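Local coordinates for glycosyltransferase Gtf1 (Streptococcus pneumoniae, PDB 4PQG), which is a GT-B clan glycosyltransferase with two Rossmann-like parallel-sheet domains and an extended antiparallel beta-sheet domain, at residues Phe362-Ser367 with Asp385-Lys390; Ser330-Ser335 with Gln397-Tyr402. All coordinates share one frame; numbering follows the deposited sequence.

Contacts 1 and 2 lie side by side in one Rossmann-like domain, their centres about 10 Å apart, and share its six-strand parallel sheet, where strands 361-365 and 330-334 are neighbours. Along the chain the order is 330-335, 362-367, 385-390 and 397-402, so both segments of contact 1 fall between those of contact 2. Contact 1 joins strand 361-365 to strand 387-391 at one edge of the sheet; contact 2 packs a short turn onto strand 330-334. The two meet at Tyr402 OH, which lies 2.5 Å from Asp363 OD2 and 2.7 Å from Tyr365 OH, both probable hydrogen bonds. Both reach the UDP site: contact 1 through Tyr365 and Gly366, contact 2 through the side chain of Tyr399.

Contact 1: residues Phe362-Ser367 with Asp385-Lys390; sequences FDIYGS and DYIQLK. With UDP (uridine-5'-diphosphate), chain C.
Phe362, Asp363 and Ile364 pair in parallel register with Ile387, Gln388 and Leu389, the strand axes 4.7 Å apart and 22° from exact alignment. Phe362 and Ile364 each use both N and O: Phe362 N bonds Tyr386 O, Gln388 N bonds Phe362 O, Ile364 N bonds Gln388 O, and Lys390 N bonds Ile364 O at 2.8 Å and almost straight. One sheet face carries Phe362, Ile364, Ile387 and Leu389. Phe362 ring atom CD2 meets Ile387 CG2 at 3.9 Å; Ile364 CG1 sits over one face of the same ring, toward its rim. Ile364 CD1 reaches Leu389 CD1 at 4.2 Å. Helices 343-353 and 371-380 cover this apolar layer. Elsewhere, Lys390 lies alongside Tyr365, its CB 3.7 Å from the ring centroid in a CH-pi contact. Lys390 CD packs on the Asp363 carboxylate, but NZ stops 4.9 Å from Asp363 OD2, leaving opposite charges near each other without a salt bridge. Asp363 OD2 and Tyr365 OH take Tyr402 OH as polar partner, while a water donates to Asp363 OD1 and weakly to Tyr386 O. Gly366 N comes within 3.3 Å of UDP O4. This is a beta-alpha-beta crossover through helix 371-380, characteristic of the Rossmann-like domains of GT-B proteins, with the end of strand 361-365 leading into the UDP pocket.

Contact 2: residues Ser330-Ser335 with Gln397-Tyr402; sequences SLITAS and QIYSQY
Ile332 covers one face of the Tyr402 ring, its CB 3.9 Å from the ring centroid in a CH-pi contact, while Ile398 O and Tyr399 O lie in plane at the ring's edge. The Ile332 and Tyr402 side chains cross at about a right angle. Ile332 CG1 is anti to the backbone N (chi1 -179°), which leaves CG2 between N and the carbonyl carbon, 3.7 Å from Tyr402 CB. At the far end, Ile332 CD1 reaches Tyr402 CD2 at 3.8 Å, Ile398 CG2 at 3.9 Å and, more loosely, Tyr399 CD1. Ala334 CB meets Tyr399 OH at 4.1 Å. Ser330 OG packs 3.3 Å from Tyr402 CA but bonds to Lys327 O. The turn is held from within by two 3-10 bonds, Gln401 N to Ile398 O and Tyr402 N to Tyr399 O, and by Gln401 NE2, which approaches Gln397 O from above the carbonyl plane at 2.9 Å. Tyr399 OH hydrogen-bonds Glu420 OE1, an atom also hydrogen-bonded to UDP, and the Tyr399 side chain is about 4 Å from UDP. The chemistry is thus divided: apolar carbons join the turn to strand 330-334, whereas the buried tyrosine hydroxyls find partners outside both segments, Tyr402 OH at Asp363 and Tyr365, and Tyr399 OH at Glu420, which puts it in the second shell of the nucleotide.

Contact 1: residues Phe362-Ser367 with Asp385-Lys390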
# COMPACT_ATOMS: atom_id res chain seq x y z
N PHE A 362 8.78 9.15 22.16
CA PHE A 362 8.84 8.97 20.70
C PHE A 362 8.16 7.66 20.37
O PHE A 362 8.70 6.60 20.66
CB PHE A 362 10.31 8.95 20.21
CG PHE A 362 10.47 8.79 18.71
CD1 PHE A 362 9.52 9.29 17.81
CD2 PHE A 362 11.62 8.19 18.19
CE1 PHE A 362 9.70 9.16 16.43
CE2 PHE A 362 11.80 8.07 16.82
CZ PHE A 362 10.84 8.55 15.94
N ASP A 363 6.96 7.74 19.78
CA ASP A 363 6.22 6.57 19.32
C ASP A 363 6.40 6.38 17.82
O ASP A 363 6.29 7.34 17.05
CB ASP A 363 4.74 6.68 19.70
CG ASP A 363 4.48 6.34 21.16
OD1 ASP A 363 5.35 5.70 21.81
OD2 ASP A 363 3.40 6.71 21.66
N ILE A 364 6.69 5.14 17.43
CA ILE A 364 6.99 4.79 16.04
C ILE A 364 5.92 3.84 15.50
O ILE A 364 5.82 2.70 15.93
CB ILE A 364 8.41 4.15 15.91
CG1 ILE A 364 9.50 5.15 16.34
CG2 ILE A 364 8.68 3.69 14.49
CD1 ILE A 364 10.87 4.52 16.57
N TYR A 365 5.12 4.34 14.56
CA TYR A 365 4.03 3.57 13.94
C TYR A 365 4.47 3.01 12.59
O TYR A 365 5.19 3.66 11.85
CB TYR A 365 2.79 4.44 13.77
CG TYR A 365 2.14 4.79 15.08
CD1 TYR A 365 1.08 4.04 15.58
CD2 TYR A 365 2.61 5.86 15.85
CE1 TYR A 365 0.49 4.35 16.78
CE2 TYR A 365 2.02 6.17 17.06
CZ TYR A 365 0.97 5.41 17.53
OH TYR A 365 0.40 5.73 18.74
N GLY A 366 4.03 1.80 12.28
CA GLY A 366 4.35 1.15 11.01
C GLY A 366 4.95 -0.23 11.19
O GLY A 366 5.17 -0.67 12.32
N SER A 367 5.19 -0.92 10.08
CA SER A 367 5.82 -2.24 10.09
C SER A 367 6.90 -2.30 9.05
O SER A 367 6.89 -1.51 8.11
CB SER A 367 4.80 -3.34 9.79
OG SER A 367 3.75 -3.28 10.73
N ASP A 385 11.53 2.77 27.87
CA ASP A 385 10.47 3.46 28.60
C ASP A 385 9.97 4.71 27.89
O ASP A 385 8.87 5.18 28.20
CB ASP A 385 10.92 3.79 30.04
CG ASP A 385 10.97 2.56 30.94
OD1 ASP A 385 10.42 1.50 30.55
OD2 ASP A 385 11.56 2.65 32.03
N TYR A 386 10.74 5.22 26.94
CA TYR A 386 10.36 6.45 26.23
C TYR A 386 10.39 6.40 24.69
O TYR A 386 9.94 7.35 24.04
CB TYR A 386 11.15 7.65 26.77
CG TYR A 386 12.62 7.73 26.41
CD1 TYR A 386 13.05 8.53 25.35
CD2 TYR A 386 13.60 7.05 27.15
CE1 TYR A 386 14.39 8.63 25.02
CE2 TYR A 386 14.95 7.15 26.83
CZ TYR A 386 15.34 7.94 25.76
OH TYR A 386 16.67 8.07 25.42
N ILE A 387 10.92 5.31 24.13
CA ILE A 387 10.85 5.05 22.68
C ILE A 387 10.24 3.67 22.44
O ILE A 387 10.76 2.65 22.94
CB ILE A 387 12.24 5.16 21.98
CG1 ILE A 387 12.90 6.51 22.28
CG2 ILE A 387 12.09 5.01 20.46
CD1 ILE A 387 14.35 6.62 21.86
N GLN A 388 9.12 3.64 21.70
CA GLN A 388 8.36 2.41 21.47
C GLN A 388 7.83 2.24 20.03
O GLN A 388 7.45 3.21 19.37
CB GLN A 388 7.20 2.29 22.47
CG GLN A 388 7.65 1.94 23.88
CD GLN A 388 6.62 2.25 24.94
OE1 GLN A 388 5.44 2.47 24.64
NE2 GLN A 388 7.07 2.28 26.20
N LEU A 389 7.81 0.98 19.59
CA LEU A 389 7.25 0.58 18.31
C LEU A 389 5.80 0.18 18.54
O LEU A 389 5.51 -0.70 19.35
CB LEU A 389 8.02 -0.61 17.73
CG LEU A 389 9.32 -0.42 16.93
CD1 LEU A 389 10.31 0.48 17.63
CD2 LEU A 389 9.95 -1.77 16.63
N LYS A 390 4.91 0.84 17.84
CA LYS A 390 3.48 0.66 18.07
C LYS A 390 2.83 -0.29 17.07
O LYS A 390 1.69 -0.67 17.25
CB LYS A 390 2.76 2.00 18.03
CG LYS A 390 3.33 3.04 18.99
CD LYS A 390 3.20 2.60 20.45
CE LYS A 390 1.83 2.98 20.98
NZ LYS A 390 1.53 2.25 22.25
N1 UDP C . 0.08 4.13 7.77
C2 UDP C . -0.89 3.55 8.62
N3 UDP C . -0.51 3.08 9.80
C4 UDP C . 0.76 3.12 10.22
C5 UDP C . 1.75 3.68 9.41
C6 UDP C . 1.37 4.20 8.16
O2 UDP C . -2.10 3.49 8.28
O4 UDP C . 1.03 2.66 11.35
C1' UDP C . -0.38 4.68 6.48
C2' UDP C . -0.39 6.21 6.58
O2' UDP C . -1.59 6.75 7.14
C3' UDP C . -0.17 6.68 5.15
C4' UDP C . 0.55 5.51 4.49
O4' UDP C . 0.52 4.41 5.41
O3' UDP C . -1.43 6.89 4.50
C5' UDP C . 2.02 5.82 4.18
O5' UDP C . 2.07 6.74 3.10
PA UDP C . 3.33 7.71 2.88
O1A UDP C . 3.08 8.54 1.64
O2A UDP C . 3.56 8.42 4.19
O3A UDP C . 4.64 6.77 2.79
PB UDP C . 5.05 5.62 1.74
O1B UDP C . 6.52 5.88 1.49
O2B UDP C . 4.74 4.32 2.45
O3B UDP C . 4.23 5.88 0.49
O HOH W 1 7.10 6.22 23.89

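Contact 2: residues Ser330-Ser335 with Gln397-Tyr402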
# COMPACT_ATOMS: atom_id res chain seq x y z
N SER A 330 5.71 14.79 23.62
CA SER A 330 5.51 13.55 22.86
C SER A 330 5.83 13.72 21.37
O SER A 330 5.35 14.64 20.72
CB SER A 330 4.10 13.00 23.07
OG SER A 330 3.12 13.88 22.55
N LEU A 331 6.64 12.80 20.84
CA LEU A 331 7.04 12.80 19.43
C LEU A 331 6.46 11.58 18.70
O LEU A 331 6.24 10.53 19.30
CB LEU A 331 8.58 12.84 19.30
CG LEU A 331 9.32 13.93 20.10
CD1 LEU A 331 10.83 13.73 20.04
CD2 LEU A 331 8.95 15.33 19.63
N ILE A 332 6.19 11.74 17.41
CA ILE A 332 5.61 10.66 16.61
C ILE A 332 6.27 10.59 15.21
O ILE A 332 6.70 11.61 14.68
CB ILE A 332 4.05 10.77 16.56
CG1 ILE A 332 3.44 9.61 15.74
CG2 ILE A 332 3.61 12.13 16.04
CD1 ILE A 332 1.92 9.68 15.64
N THR A 333 6.40 9.37 14.68
CA THR A 333 6.65 9.16 13.25
C THR A 333 5.79 7.98 12.79
O THR A 333 5.40 7.13 13.61
CB THR A 333 8.14 8.96 12.89
OG1 THR A 333 8.31 9.18 11.49
CG2 THR A 333 8.64 7.58 13.22
N ALA A 334 5.46 7.95 11.51
CA ALA A 334 4.55 6.93 10.98
C ALA A 334 4.97 6.59 9.56
O ALA A 334 4.89 7.43 8.66
CB ALA A 334 3.10 7.40 11.03
N SER A 335 5.48 5.38 9.39
CA SER A 335 5.98 4.92 8.09
C SER A 335 6.24 3.43 8.09
O SER A 335 6.36 2.78 9.15
CB SER A 335 7.27 5.67 7.70
OG SER A 335 8.39 5.22 8.45
N GLN A 397 -7.18 9.02 14.60
CA GLN A 397 -7.33 9.57 15.96
C GLN A 397 -6.00 9.65 16.73
O GLN A 397 -5.97 10.10 17.88
CB GLN A 397 -8.35 8.76 16.78
CG GLN A 397 -9.70 8.56 16.11
CD GLN A 397 -10.30 9.84 15.56
OE1 GLN A 397 -10.38 10.86 16.25
NE2 GLN A 397 -10.73 9.80 14.30
N ILE A 398 -4.92 9.22 16.10
CA ILE A 398 -3.65 9.02 16.79
C ILE A 398 -2.82 10.30 16.81
O ILE A 398 -2.33 10.70 17.87
CB ILE A 398 -2.85 7.84 16.15
CG1 ILE A 398 -3.59 6.50 16.34
CG2 ILE A 398 -1.41 7.81 16.64
CD1 ILE A 398 -3.61 5.96 17.77
N TYR A 399 -2.68 10.94 15.66
CA TYR A 399 -1.76 12.06 15.46
C TYR A 399 -2.00 13.20 16.45
O TYR A 399 -1.05 13.75 17.00
CB TYR A 399 -1.94 12.65 14.07
CG TYR A 399 -1.43 11.84 12.91
CD1 TYR A 399 -0.06 11.74 12.65
CD2 TYR A 399 -2.32 11.24 12.01
CE1 TYR A 399 0.41 11.03 11.56
CE2 TYR A 399 -1.86 10.53 10.92
CZ TYR A 399 -0.49 10.43 10.70
OH TYR A 399 -0.01 9.74 9.60
N SER A 400 -3.26 13.57 16.64
CA SER A 400 -3.61 14.73 17.47
C SER A 400 -3.46 14.45 18.98
O SER A 400 -3.80 15.31 19.81
CB SER A 400 -4.99 15.27 17.09
OG SER A 400 -6.00 14.29 17.27
N GLN A 401 -2.94 13.27 19.33
CA GLN A 401 -2.55 12.95 20.71
C GLN A 401 -1.09 13.33 21.00
O GLN A 401 -0.60 13.20 22.12
CB GLN A 401 -2.77 11.47 21.00
CG GLN A 401 -4.22 11.02 20.88
CD GLN A 401 -4.40 9.55 21.20
OE1 GLN A 401 -4.05 9.09 22.28
NE2 GLN A 401 -4.97 8.81 20.26
N TYR A 402 -0.40 13.82 19.97
CA TYR A 402 1.03 14.10 20.06
C TYR A 402 1.35 15.58 19.82
O TYR A 402 0.49 16.35 19.39
CB TYR A 402 1.81 13.22 19.06
CG TYR A 402 1.73 11.73 19.37
CD1 TYR A 402 2.74 11.10 20.09
CD2 TYR A 402 0.64 10.96 18.94
CE1 TYR A 402 2.69 9.75 20.37
CE2 TYR A 402 0.58 9.60 19.22
CZ TYR A 402 1.61 9.01 19.93
OH TYR A 402 1.57 7.67 20.22